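Local coordinates for lipid binding protein (Grifola frondosa, PDB 5H0Q), which binds lipids and probably recognises membrane domains that contain sphingomyelin together with cholesterol, at residues C60-V65 with T193-Y198; K76-F81 with G116-G121; G83-H88 with T100-T105; L126-G131 with V146-S151. One frame throughout, in Å; residues are numbered along the deposited sequence.

Contact 1: C60-V65 with T193-Y198; sequences CVLVRV and TAYVEY
C60-V65 and T193-Y198 form the parallel strand pair that brings the last strand of the fold, 193-201, alongside strand 60-68. Five N-H...O bonds zigzag between them, and the short axes diverge by only 24°. A194, V196, L62 and R64 each spend both their N-H and their C=O on the pairing, as at V196 N to L62 O, 2.9 Å. Side chains then alternate between two faces. On the face of V61, V63 and V65 the surface is mostly apolar: V196 CG2 reaches V61 CB at 3.8 Å, and V63 CG1 meets the edge of the Y198 ring at CE2, 3.5 Å away. V65 CG2 approaches the same ring edge. The opposite face is mixed. C60 SG touches T193 CG2 (3.5 Å), and L62 CD2 approaches Y195 CD2 at 4.1 Å. R64 carries the polar part: its CG stands between the backbone N and the carbonyl carbon (chi1 64°), and from there the chain is extended as far as NE. R64 NE bonds E197 OE2 at 2.9 Å. A weak second bond runs from R64 NH2 to E197 OE2 at 3.0 Å. The oxygen lies in the guanidinium plane but is met from above its own carboxylate plane, the two planes being 89° apart. E197 OE2 also pairs with K37, while R64 NH1 is held by Q48 of helix 41-55, which lies over this face. Strand 99-105 flanks strand 60-68, strand 182-188 flanks 193-201, and on the valine face Y198 OH reaches G131 O of strand 126-134.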
loop_
_atom_site.group_PDB
_atom_site.type_symbol
_atom_site.label_atom_id
_atom_site.label_comp_id
_atom_site.label_asym_id
_atom_site.label_seq_id
_atom_site.Cartn_x
_atom_site.Cartn_y
_atom_site.Cartn_z
ATOM N N CYS A 60 7.130 -10.092 -10.533
ATOM C CA CYS A 60 6.044 -9.858 -9.595
ATOM C C CYS A 60 6.404 -8.720 -8.661
ATOM O O CYS A 60 7.528 -8.215 -8.648
ATOM C CB CYS A 60 5.748 -11.100 -8.772
ATOM S SG CYS A 60 7.080 -11.520 -7.580
ATOM N N VAL A 61 5.432 -8.356 -7.839
ATOM C CA VAL A 61 5.665 -7.457 -6.727
ATOM C C VAL A 61 5.108 -8.125 -5.487
ATOM O O VAL A 61 4.042 -8.744 -5.527
ATOM C CB VAL A 61 5.033 -6.058 -6.927
ATOM C CG1 VAL A 61 5.760 -5.307 -8.028
ATOM C CG2 VAL A 61 3.511 -6.152 -7.227
ATOM N N LEU A 62 5.832 -7.990 -4.397
ATOM C CA LEU A 62 5.455 -8.533 -3.097
ATOM C C LEU A 62 5.147 -7.302 -2.243
ATOM O O LEU A 62 6.062 -6.632 -1.765
ATOM C CB LEU A 62 6.561 -9.370 -2.462
ATOM C CG LEU A 62 7.045 -10.694 -3.056
ATOM C CD1 LEU A 62 5.936 -11.489 -3.696
ATOM C CD2 LEU A 62 8.157 -10.434 -4.051
ATOM N N VAL A 63 3.867 -6.976 -2.095
ATOM C CA VAL A 63 3.446 -5.673 -1.588
ATOM C C VAL A 63 3.087 -5.781 -0.124
ATOM O O VAL A 63 2.262 -6.621 0.250
ATOM C CB VAL A 63 2.241 -5.120 -2.359
ATOM C CG1 VAL A 63 1.846 -3.764 -1.777
ATOM C CG2 VAL A 63 2.557 -4.996 -3.831
ATOM N N ARG A 64 3.696 -4.933 0.709
ATOM C CA ARG A 64 3.239 -4.756 2.083
ATOM C C ARG A 64 2.704 -3.334 2.228
ATOM O O ARG A 64 3.300 -2.383 1.716
ATOM C CB ARG A 64 4.337 -5.040 3.097
ATOM C CG ARG A 64 5.560 -4.133 3.098
ATOM C CD ARG A 64 6.507 -4.535 4.249
ATOM N NE ARG A 64 7.618 -3.602 4.401
ATOM C CZ ARG A 64 8.835 -3.747 3.900
ATOM N NH1 ARG A 64 9.175 -4.839 3.220
ATOM N NH2 ARG A 64 9.725 -2.785 4.097
ATOM N N VAL A 65 1.616 -3.190 2.975
ATOM C CA VAL A 65 0.909 -1.915 3.145
ATOM C C VAL A 65 0.743 -1.677 4.632
ATOM O O VAL A 65 0.187 -2.536 5.318
ATOM C CB VAL A 65 -0.474 -1.963 2.478
ATOM C CG1 VAL A 65 -1.203 -0.649 2.700
ATOM C CG2 VAL A 65 -0.360 -2.334 1.027
ATOM N N THR A 193 11.557 -9.640 -9.169
ATOM C CA THR A 193 10.645 -10.027 -8.092
ATOM C C THR A 193 10.903 -9.060 -6.937
ATOM O O THR A 193 11.758 -9.298 -6.084
ATOM C CB THR A 193 10.818 -11.507 -7.694
ATOM O OG1 THR A 193 12.199 -11.822 -7.535
ATOM C CG2 THR A 193 10.294 -12.379 -8.774
ATOM N N ALA A 194 10.159 -7.954 -6.921
ATOM C CA ALA A 194 10.506 -6.788 -6.115
ATOM C C ALA A 194 9.625 -6.670 -4.880
ATOM O O ALA A 194 8.407 -6.855 -4.953
ATOM C CB ALA A 194 10.381 -5.507 -6.937
ATOM N N TYR A 195 10.250 -6.349 -3.750
ATOM C CA TYR A 195 9.495 -5.962 -2.566
ATOM C C TYR A 195 8.988 -4.551 -2.769
ATOM O O TYR A 195 9.736 -3.655 -3.193
ATOM C CB TYR A 195 10.359 -6.016 -1.310
ATOM C CG TYR A 195 10.566 -7.394 -0.713
ATOM C CD1 TYR A 195 10.643 -7.560 0.663
ATOM C CD2 TYR A 195 10.677 -8.502 -1.511
ATOM C CE1 TYR A 195 10.844 -8.804 1.224
ATOM C CE2 TYR A 195 10.895 -9.759 -0.958
ATOM C CZ TYR A 195 10.962 -9.902 0.407
ATOM O OH TYR A 195 11.167 -11.148 0.963
ATOM N N VAL A 196 7.721 -4.339 -2.428
ATOM C CA VAL A 196 7.103 -3.019 -2.495
ATOM C C VAL A 196 6.529 -2.730 -1.121
ATOM O O VAL A 196 5.956 -3.627 -0.494
ATOM C CB VAL A 196 6.007 -2.981 -3.574
ATOM C CG1 VAL A 196 5.248 -1.652 -3.534
ATOM C CG2 VAL A 196 6.612 -3.196 -4.914
ATOM N N GLU A 197 6.670 -1.479 -0.661
ATOM C CA GLU A 197 6.072 -1.032 0.595
ATOM C C GLU A 197 5.308 0.264 0.367
ATOM O O GLU A 197 5.839 1.208 -0.221
ATOM C CB GLU A 197 7.108 -0.793 1.685
ATOM C CG GLU A 197 6.511 -0.318 3.043
ATOM C CD GLU A 197 7.572 -0.038 4.096
ATOM O OE1 GLU A 197 8.316 0.939 3.920
ATOM O OE2 GLU A 197 7.655 -0.800 5.080
ATOM N N TYR A 198 4.062 0.301 0.829
ATOM C CA TYR A 198 3.271 1.527 0.896
ATOM C C TYR A 198 3.028 1.865 2.358
ATOM O O TYR A 198 2.591 0.997 3.120
ATOM C CB TYR A 198 1.934 1.330 0.184
ATOM C CG TYR A 198 2.065 1.047 -1.276
ATOM C CD1 TYR A 198 2.459 2.035 -2.170
ATOM C CD2 TYR A 198 1.853 -0.236 -1.771
ATOM C CE1 TYR A 198 2.616 1.758 -3.527
ATOM C CE2 TYR A 198 1.988 -0.517 -3.119
ATOM C CZ TYR A 198 2.380 0.472 -3.991
ATOM O OH TYR A 198 2.525 0.218 -5.333
#

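Contact 2: K76-F81 with G116-G121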
loop_
_atom_site.group_PDB
_atom_site.type_symbol
_atom_site.label_atom_id
_atom_site.label_comp_id
_atom_site.label_asym_id
_atom_site.label_seq_id
_atom_site.Cartn_x
_atom_site.Cartn_y
_atom_site.Cartn_z
ATOM N N LYS A 76 -11.141 0.088 -2.105
ATOM C CA LYS A 76 -12.245 0.516 -2.964
ATOM C C LYS A 76 -12.126 0.041 -4.393
ATOM O O LYS A 76 -13.154 -0.199 -5.047
ATOM C CB LYS A 76 -12.342 2.043 -2.981
ATOM C CG LYS A 76 -12.630 2.643 -1.623
ATOM C CD LYS A 76 -12.850 4.125 -1.728
ATOM C CE LYS A 76 -14.202 4.474 -2.353
ATOM N NZ LYS A 76 -14.086 5.558 -3.374
ATOM N N ILE A 77 -10.904 -0.010 -4.913
ATOM C CA ILE A 77 -10.623 -0.433 -6.278
ATOM C C ILE A 77 -9.385 -1.305 -6.235
ATOM O O ILE A 77 -8.427 -0.996 -5.519
ATOM C CB ILE A 77 -10.364 0.761 -7.215
ATOM C CG1 ILE A 77 -11.581 1.672 -7.271
ATOM C CG2 ILE A 77 -10.019 0.283 -8.600
ATOM C CD1 ILE A 77 -11.320 3.019 -7.946
ATOM N N GLU A 78 -9.414 -2.386 -7.010
ATOM C CA GLU A 78 -8.232 -3.161 -7.375
ATOM C C GLU A 78 -8.230 -3.275 -8.887
ATOM O O GLU A 78 -9.254 -3.620 -9.476
ATOM C CB GLU A 78 -8.261 -4.565 -6.784
ATOM C CG GLU A 78 -8.294 -4.656 -5.304
ATOM C CD GLU A 78 -8.500 -6.087 -4.855
ATOM O OE1 GLU A 78 -8.550 -6.986 -5.730
ATOM O OE2 GLU A 78 -8.619 -6.314 -3.634
ATOM N N GLU A 79 -7.100 -2.982 -9.523
ATOM C CA GLU A 79 -7.054 -3.059 -10.974
ATOM C C GLU A 79 -5.722 -3.644 -11.424
ATOM O O GLU A 79 -4.667 -3.202 -10.962
ATOM C CB GLU A 79 -7.269 -1.665 -11.573
ATOM C CG GLU A 79 -7.327 -1.609 -13.075
ATOM C CD GLU A 79 -8.588 -2.237 -13.672
ATOM O OE1 GLU A 79 -9.563 -2.479 -12.932
ATOM O OE2 GLU A 79 -8.601 -2.478 -14.898
ATOM N N SER A 80 -5.784 -4.641 -12.311
ATOM C CA SER A 80 -4.611 -5.180 -13.004
ATOM C C SER A 80 -4.495 -4.531 -14.370
ATOM O O SER A 80 -5.383 -4.699 -15.215
ATOM C CB SER A 80 -4.698 -6.694 -13.195
ATOM O OG SER A 80 -4.735 -7.368 -11.963
ATOM N N PHE A 81 -3.387 -3.841 -14.607
ATOM C CA PHE A 81 -3.102 -3.351 -15.944
ATOM C C PHE A 81 -2.334 -4.372 -16.769
ATOM O O PHE A 81 -2.607 -4.542 -17.963
ATOM C CB PHE A 81 -2.312 -2.042 -15.869
ATOM C CG PHE A 81 -2.986 -0.966 -15.064
ATOM C CD1 PHE A 81 -4.214 -0.474 -15.444
ATOM C CD2 PHE A 81 -2.377 -0.434 -13.942
ATOM C CE1 PHE A 81 -4.829 0.521 -14.712
ATOM C CE2 PHE A 81 -2.985 0.559 -13.205
ATOM C CZ PHE A 81 -4.213 1.040 -13.593
ATOM N N GLY A 116 -0.275 -2.708 -11.756
ATOM C CA GLY A 116 -1.596 -2.686 -11.166
ATOM C C GLY A 116 -1.685 -1.635 -10.090
ATOM O O GLY A 116 -0.751 -0.864 -9.874
ATOM N N CYS A 117 -2.822 -1.632 -9.393
ATOM C CA CYS A 117 -2.997 -0.679 -8.312
ATOM C C CYS A 117 -4.090 -1.140 -7.369
ATOM O O CYS A 117 -4.908 -2.010 -7.693
ATOM C CB CYS A 117 -3.314 0.704 -8.863
ATOM S SG CYS A 117 -5.007 0.836 -9.560
ATOM N N ILE A 118 -4.042 -0.588 -6.173
ATOM C CA ILE A 118 -5.128 -0.674 -5.213
ATOM C C ILE A 118 -5.416 0.749 -4.773
ATOM O O ILE A 118 -4.491 1.554 -4.631
ATOM C CB ILE A 118 -4.794 -1.573 -4.000
ATOM C CG1 ILE A 118 -4.550 -3.002 -4.478
ATOM C CG2 ILE A 118 -5.965 -1.576 -3.016
ATOM C CD1 ILE A 118 -4.377 -4.006 -3.367
ATOM N N VAL A 119 -6.690 1.058 -4.590
ATOM C CA VAL A 119 -7.133 2.368 -4.126
ATOM C C VAL A 119 -7.828 2.149 -2.795
ATOM O O VAL A 119 -8.806 1.388 -2.718
ATOM C CB VAL A 119 -8.074 3.060 -5.121
ATOM C CG1 VAL A 119 -8.529 4.393 -4.537
ATOM C CG2 VAL A 119 -7.397 3.277 -6.445
ATOM N N TYR A 120 -7.312 2.781 -1.748
ATOM C CA TYR A 120 -7.899 2.701 -0.419
ATOM C C TYR A 120 -8.610 4.004 -0.075
ATOM O O TYR A 120 -8.085 5.088 -0.332
ATOM C CB TYR A 120 -6.835 2.433 0.657
ATOM C CG TYR A 120 -6.185 1.067 0.598
ATOM C CD1 TYR A 120 -6.889 -0.065 0.976
ATOM C CD2 TYR A 120 -4.893 0.916 0.127
ATOM C CE1 TYR A 120 -6.302 -1.328 0.900
ATOM C CE2 TYR A 120 -4.305 -0.336 0.062
ATOM C CZ TYR A 120 -5.025 -1.438 0.438
ATOM O OH TYR A 120 -4.422 -2.662 0.356
ATOM N N GLY A 121 -9.766 3.893 0.570
ATOM C CA GLY A 121 -10.502 5.049 1.057
ATOM C C GLY A 121 -10.294 5.251 2.546
ATOM O O GLY A 121 -10.220 4.291 3.309
#
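K76 packs its CG and CD against G121 at one end of an antiparallel strand pair. Its CB sits 3.6 Å from V119 O; CG, anti to the carbonyl carbon (chi1 -62°), comes within 3.8 Å of G121 N; CD rests at 3.8 Å on G121 CA, where no side chain stands in its way. The chain then bends at chi3 and chi4 and leads away, and NZ ends in a salt bridge with D127. The backbone here is a classic beta bulge: two residues, K76 and I77, stand opposite the single residue V119, whose O takes K76 N at 2.7 Å and, weakly, I77 N at 3.3 Å. Beyond it the ladder is regular. I77 and V119 pack CB to CB on the face that also bears E79 and C117, where E79 CB lies 3.9 Å from C117 SG. At the far end, where the chain turns a corner, the end of F81 comes back to the partner strand obliquely: CD2 touches G116 CA at 3.7 Å, and C117 SG makes a sulfur-aromatic contact, 5.0 Å from the ring centroid. W155 of helix 153-156 covers I77, E79, F81 and C117, with helix 160-169 also against F81. F85 of strand 84-85 packs on E78, S80 and I118, and strand 126-134 continues the sheet beside 114-121.

Contact 3: G83-H88 with T100-T105; sequences GHFGAH and TVFIHT
F85, F102 and H104 form an aromatic cluster on one face of the short strand pairing of 84-85 with 99-105. The imidazole of H104 points its edge at the face of F85, CD2 standing 3.4 Å above the phenyl plane and over its centre, with the two planes at 84°. F85 CE1 meets F102 CE1 at 3.7 Å, an oblique encounter with planes 49° apart. H104 CG is anti to the backbone N (chi1 -165°), which starts the ring toward the other strand, where H84 O sits 3.3 Å above its plane and over its centre. Both ring nitrogens are engaged, NE2 by S80 and ND1 by S114, which fixes the rotation of the imidazole. On the other face of the pairing T105 OG1 lies over the H84 ring, 3.3 Å from its CE1. The backbone joins through H84 N to T105 O (2.8 Å), T105 N to H84 O (2.9 Å) and G86 N to I103 O (3.1 Å), this last donor standing above the carbonyl plane. F85 and F102 both pack on I118 of the facing sheet. Having left the antiparallel sheet at a corner, the chain pairs briefly with the mixed sheet, and F85 joins F102 and H104 between the layers, as expected of a beta-sandwich core.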
loop_
_atom_site.group_PDB
_atom_site.type_symbol
_atom_site.label_atom_id
_atom_site.label_comp_id
_atom_site.label_asym_id
_atom_site.label_seq_id
_atom_site.Cartn_x
_atom_site.Cartn_y
_atom_site.Cartn_z
ATOM N N GLY A 83 -0.858 -8.456 -15.906
ATOM C CA GLY A 83 -0.729 -9.496 -14.908
ATOM C C GLY A 83 -2.002 -9.675 -14.105
ATOM O O GLY A 83 -3.103 -9.344 -14.553
ATOM N N HIS A 84 -1.844 -10.205 -12.896
ATOM C CA HIS A 84 -2.992 -10.563 -12.087
ATOM C C HIS A 84 -2.567 -10.662 -10.636
ATOM O O HIS A 84 -1.385 -10.839 -10.318
ATOM C CB HIS A 84 -3.653 -11.861 -12.573
ATOM C CG HIS A 84 -2.808 -13.084 -12.413
ATOM N ND1 HIS A 84 -1.771 -13.392 -13.266
ATOM C CD2 HIS A 84 -2.872 -14.096 -11.518
ATOM C CE1 HIS A 84 -1.220 -14.532 -12.894
ATOM N NE2 HIS A 84 -1.869 -14.981 -11.834
ATOM N N PHE A 85 -3.551 -10.535 -9.762
ATOM C CA PHE A 85 -3.352 -10.718 -8.335
ATOM C C PHE A 85 -3.194 -12.196 -7.998
ATOM O O PHE A 85 -3.605 -13.083 -8.745
ATOM C CB PHE A 85 -4.535 -10.129 -7.557
ATOM C CG PHE A 85 -4.556 -8.625 -7.548
ATOM C CD1 PHE A 85 -3.873 -7.928 -6.572
ATOM C CD2 PHE A 85 -5.208 -7.907 -8.546
ATOM C CE1 PHE A 85 -3.860 -6.545 -6.560
ATOM C CE2 PHE A 85 -5.198 -6.511 -8.546
ATOM C CZ PHE A 85 -4.534 -5.834 -7.546
ATOM N N GLY A 86 -2.578 -12.446 -6.855
ATOM C CA GLY A 86 -2.503 -13.788 -6.331
ATOM C C GLY A 86 -3.879 -14.343 -6.016
ATOM O O GLY A 86 -4.892 -13.644 -6.003
ATOM N N ALA A 87 -3.898 -15.648 -5.732
ATOM C CA ALA A 87 -5.157 -16.352 -5.508
ATOM C C ALA A 87 -5.851 -15.877 -4.237
ATOM O O ALA A 87 -7.083 -15.769 -4.200
ATOM C CB ALA A 87 -4.903 -17.858 -5.447
ATOM N N HIS A 88 -5.090 -15.600 -3.183
ATOM C CA HIS A 88 -5.695 -15.226 -1.913
ATOM C C HIS A 88 -6.386 -13.874 -2.026
ATOM O O HIS A 88 -5.850 -12.928 -2.611
ATOM C CB HIS A 88 -4.643 -15.192 -0.805
ATOM C CG HIS A 88 -4.425 -16.518 -0.140
ATOM N ND1 HIS A 88 -4.281 -17.694 -0.848
ATOM C CD2 HIS A 88 -4.334 -16.855 1.169
ATOM C CE1 HIS A 88 -4.108 -18.695 -0.004
ATOM N NE2 HIS A 88 -4.135 -18.214 1.225
ATOM N N THR A 100 -1.250 -5.141 5.574
ATOM C CA THR A 100 -1.628 -6.264 4.742
ATOM C C THR A 100 -0.519 -6.546 3.733
ATOM O O THR A 100 0.349 -5.709 3.473
ATOM C CB THR A 100 -2.964 -6.035 4.058
ATOM O OG1 THR A 100 -3.423 -7.275 3.524
ATOM C CG2 THR A 100 -2.873 -4.986 2.959
ATOM N N VAL A 101 -0.531 -7.765 3.201
ATOM C CA VAL A 101 0.480 -8.228 2.260
ATOM C C VAL A 101 -0.220 -8.973 1.141
ATOM O O VAL A 101 -1.125 -9.777 1.387
ATOM C CB VAL A 101 1.516 -9.147 2.941
ATOM C CG1 VAL A 101 2.525 -9.666 1.918
ATOM C CG2 VAL A 101 2.215 -8.386 4.056
ATOM N N PHE A 102 0.222 -8.741 -0.087
ATOM C CA PHE A 102 -0.290 -9.512 -1.203
ATOM C C PHE A 102 0.756 -9.554 -2.303
ATOM O O PHE A 102 1.721 -8.785 -2.303
ATOM C CB PHE A 102 -1.611 -8.923 -1.727
ATOM C CG PHE A 102 -1.490 -7.518 -2.289
ATOM C CD1 PHE A 102 -1.165 -7.312 -3.618
ATOM C CD2 PHE A 102 -1.729 -6.414 -1.496
ATOM C CE1 PHE A 102 -1.048 -6.028 -4.136
ATOM C CE2 PHE A 102 -1.640 -5.132 -2.011
ATOM C CZ PHE A 102 -1.294 -4.945 -3.334
ATOM N N ILE A 103 0.555 -10.475 -3.240
ATOM C CA ILE A 103 1.397 -10.575 -4.414
ATOM C C ILE A 103 0.593 -10.164 -5.639
ATOM O O ILE A 103 -0.613 -10.389 -5.733
ATOM C CB ILE A 103 1.984 -12.002 -4.559
ATOM C CG1 ILE A 103 2.981 -12.063 -5.718
ATOM C CG2 ILE A 103 0.904 -13.036 -4.771
ATOM C CD1 ILE A 103 3.745 -13.369 -5.817
ATOM N N HIS A 104 1.285 -9.566 -6.587
ATOM C CA HIS A 104 0.759 -9.360 -7.928
ATOM C C HIS A 104 1.832 -9.821 -8.894
ATOM O O HIS A 104 2.998 -9.464 -8.723
ATOM C CB HIS A 104 0.405 -7.883 -8.155
ATOM C CG HIS A 104 -0.444 -7.656 -9.357
ATOM N ND1 HIS A 104 0.080 -7.433 -10.610
ATOM C CD2 HIS A 104 -1.794 -7.608 -9.501
ATOM C CE1 HIS A 104 -0.907 -7.238 -11.471
ATOM N NE2 HIS A 104 -2.053 -7.351 -10.825
ATOM N N THR A 105 1.456 -10.618 -9.884
ATOM C CA THR A 105 2.434 -11.226 -10.774
ATOM C C THR A 105 2.080 -10.960 -12.222
ATOM O O THR A 105 0.946 -10.625 -12.555
ATOM C CB THR A 105 2.526 -12.752 -10.595
ATOM O OG1 THR A 105 1.397 -13.393 -11.206
ATOM C CG2 THR A 105 2.574 -13.121 -9.148
#

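Contact 4: L126-G131 with V146-S151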
loop_
_atom_site.group_PDB
_atom_site.type_symbol
_atom_site.label_atom_id
_atom_site.label_comp_id
_atom_site.label_asym_id
_atom_site.label_seq_id
_atom_site.Cartn_x
_atom_site.Cartn_y
_atom_site.Cartn_z
ATOM N N LEU A 126 -10.954 10.677 1.565
ATOM C CA LEU A 126 -9.843 10.680 0.639
ATOM C C LEU A 126 -9.661 9.271 0.088
ATOM O O LEU A 126 -9.988 8.275 0.743
ATOM C CB LEU A 126 -8.540 11.146 1.322
ATOM C CG LEU A 126 -8.605 12.572 1.880
ATOM C CD1 LEU A 126 -7.281 12.944 2.498
ATOM C CD2 LEU A 126 -8.995 13.598 0.817
ATOM N N ASP A 127 -9.158 9.193 -1.128
ATOM C CA ASP A 127 -8.749 7.934 -1.721
ATOM C C ASP A 127 -7.255 7.985 -1.966
ATOM O O ASP A 127 -6.715 9.020 -2.391
ATOM C CB ASP A 127 -9.472 7.653 -3.039
ATOM C CG ASP A 127 -10.856 7.075 -2.843
ATOM O OD1 ASP A 127 -11.206 6.715 -1.709
ATOM O OD2 ASP A 127 -11.601 6.984 -3.837
ATOM N N ILE A 128 -6.599 6.853 -1.717
ATOM C CA ILE A 128 -5.168 6.748 -1.898
ATOM C C ILE A 128 -4.926 5.736 -2.999
ATOM O O ILE A 128 -5.173 4.544 -2.798
ATOM C CB ILE A 128 -4.459 6.312 -0.621
ATOM C CG1 ILE A 128 -4.785 7.245 0.532
ATOM C CG2 ILE A 128 -2.958 6.273 -0.886
ATOM C CD1 ILE A 128 -4.369 6.732 1.890
ATOM N N PHE A 129 -4.393 6.197 -4.127
ATOM C CA PHE A 129 -3.969 5.322 -5.219
ATOM C C PHE A 129 -2.572 4.789 -4.922
ATOM O O PHE A 129 -1.653 5.565 -4.664
ATOM C CB PHE A 129 -3.978 6.117 -6.522
ATOM C CG PHE A 129 -3.489 5.365 -7.732
ATOM C CD1 PHE A 129 -2.134 5.204 -7.954
ATOM C CD2 PHE A 129 -4.376 4.868 -8.670
ATOM C CE1 PHE A 129 -1.665 4.534 -9.070
ATOM C CE2 PHE A 129 -3.914 4.199 -9.806
ATOM C CZ PHE A 129 -2.552 4.045 -10.008
ATOM N N SER A 130 -2.413 3.460 -4.948
ATOM C CA SER A 130 -1.116 2.836 -4.746
ATOM C C SER A 130 -0.862 1.902 -5.918
ATOM O O SER A 130 -1.520 0.865 -6.043
ATOM C CB SER A 130 -1.083 2.089 -3.423
ATOM O OG SER A 130 -1.397 2.977 -2.365
ATOM N N GLY A 131 0.080 2.277 -6.766
ATOM C CA GLY A 131 0.316 1.559 -7.994
ATOM C C GLY A 131 1.755 1.109 -8.148
ATOM O O GLY A 131 2.685 1.703 -7.606
ATOM N N VAL A 146 2.319 6.690 -5.679
ATOM C CA VAL A 146 1.196 6.931 -4.785
ATOM C C VAL A 146 0.611 8.299 -5.112
ATOM O O VAL A 146 1.327 9.222 -5.498
ATOM C CB VAL A 146 1.563 6.854 -3.287
ATOM C CG1 VAL A 146 1.955 5.441 -2.921
ATOM C CG2 VAL A 146 2.693 7.823 -2.980
ATOM N N GLU A 147 -0.705 8.405 -4.975
ATOM C CA GLU A 147 -1.400 9.695 -5.062
ATOM C C GLU A 147 -2.511 9.715 -4.036
ATOM O O GLU A 147 -3.292 8.762 -3.960
ATOM C CB GLU A 147 -1.994 9.944 -6.441
ATOM C CG GLU A 147 -0.961 10.285 -7.480
ATOM C CD GLU A 147 -1.554 10.681 -8.830
ATOM O OE1 GLU A 147 -2.793 10.669 -8.976
ATOM O OE2 GLU A 147 -0.756 10.959 -9.751
ATOM N N VAL A 148 -2.591 10.796 -3.264
ATOM C CA VAL A 148 -3.708 11.030 -2.359
ATOM C C VAL A 148 -4.594 12.075 -3.020
ATOM O O VAL A 148 -4.103 13.128 -3.417
ATOM C CB VAL A 148 -3.249 11.520 -0.974
ATOM C CG1 VAL A 148 -4.422 11.534 -0.000
ATOM C CG2 VAL A 148 -2.126 10.658 -0.417
ATOM N N ARG A 149 -5.880 11.768 -3.161
ATOM C CA ARG A 149 -6.843 12.662 -3.795
ATOM C C ARG A 149 -8.190 12.554 -3.087
ATOM O O ARG A 149 -8.384 11.737 -2.193
ATOM C CB ARG A 149 -7.006 12.332 -5.286
ATOM C CG ARG A 149 -5.761 12.567 -6.125
ATOM C CD ARG A 149 -5.346 14.018 -6.205
ATOM N NE ARG A 149 -4.280 14.237 -7.190
ATOM C CZ ARG A 149 -2.973 14.083 -6.969
ATOM N NH1 ARG A 149 -2.538 13.722 -5.776
ATOM N NH2 ARG A 149 -2.099 14.322 -7.949
ATOM N N GLN A 150 -9.131 13.404 -3.514
ATOM C CA GLN A 150 -10.491 13.309 -3.005
ATOM C C GLN A 150 -11.081 11.949 -3.357
ATOM O O GLN A 150 -10.790 11.373 -4.410
ATOM C CB GLN A 150 -11.372 14.426 -3.588
ATOM C CG GLN A 150 -10.982 15.807 -3.136
ATOM C CD GLN A 150 -11.674 16.210 -1.852
ATOM O OE1 GLN A 150 -12.682 15.623 -1.473
ATOM N NE2 GLN A 150 -11.133 17.212 -1.174
ATOM N N SER A 151 -11.948 11.453 -2.476
ATOM C CA SER A 151 -12.667 10.212 -2.731
ATOM C C SER A 151 -13.363 10.265 -4.082
ATOM O O SER A 151 -13.941 11.287 -4.457
ATOM C CB SER A 151 -13.696 9.963 -1.628
ATOM O OG SER A 151 -14.447 8.792 -1.897
#
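L126-G131 and V146-S151 meet first through their backbones. Two reciprocal hydrogen-bonded pairs, D127 with R149 and F129 with E147, hold the strands together: R149 N reaches D127 O at 3.0 Å, F129 N reaches E147 O at 2.8 Å, and E147 N approaches F129 O at 3.0 Å on a lone pair in the carbonyl plane. In the non-hydrogen-bonded pairs between and beyond them, C-H groups fill in, as where V146 CA, paired with S130, comes 3.2 Å from F129 O. The axes run 154° apart, antiparallel with a marked twist.

Apolar contacts are few. L126, at the end of the pairing, sends CD1 to V148 CG1 (4.0 Å), and its CD2 touches R149 O and Q150 CA. A184 of strand 182-188 packs on I128, V146 and V148, which share one face.

Polar side chains dominate the opposite face. D127 OD2 comes within 3.6 Å of S151 CA and takes the N-H of G152, so the carboxylate braces the chain as it leaves the strand. R149 turns its CD aside (chi2 -65°) and the chain folds back on its own strand: NH1 bonds V148 O at 2.9 Å, nearly straight at 168°, with the oxygen in the guanidinium plane. Its NH2 is 3.9 Å from E147 OE1, a long, purely electrostatic pairing because that oxygen lies well above the plane. W154 packs beside D127, F129, E147 and R149. The whole is a twisted beta hairpin whose second strand is the outermost of an antiparallel sheet, with one face turned into a beta sandwich, consistent with the fold of actinoporin-like proteins.

Overall arrangement
From the N terminus, strand 60-68 opens contact 1, which closes only with the last strand, so the other three contacts nest inside its loop. Contact 2 opens next, at 76-81, and contact 3 is nested within it: both 83-88 and 100-105 pass before 116-121 closes contact 2. Contact 4 follows in series as a hairpin. None of the loops cross. Contacts 1 and 3 share the mixed sheet, where strands 60-68 and 99-105 are neighbours; contacts 2 and 4 share the antiparallel sheet through strands 114-121 and 126-134. Between the sheets, I118 meets F102, V65 meets Y120, and Y198 meets V146, tying the two layers into one sandwich.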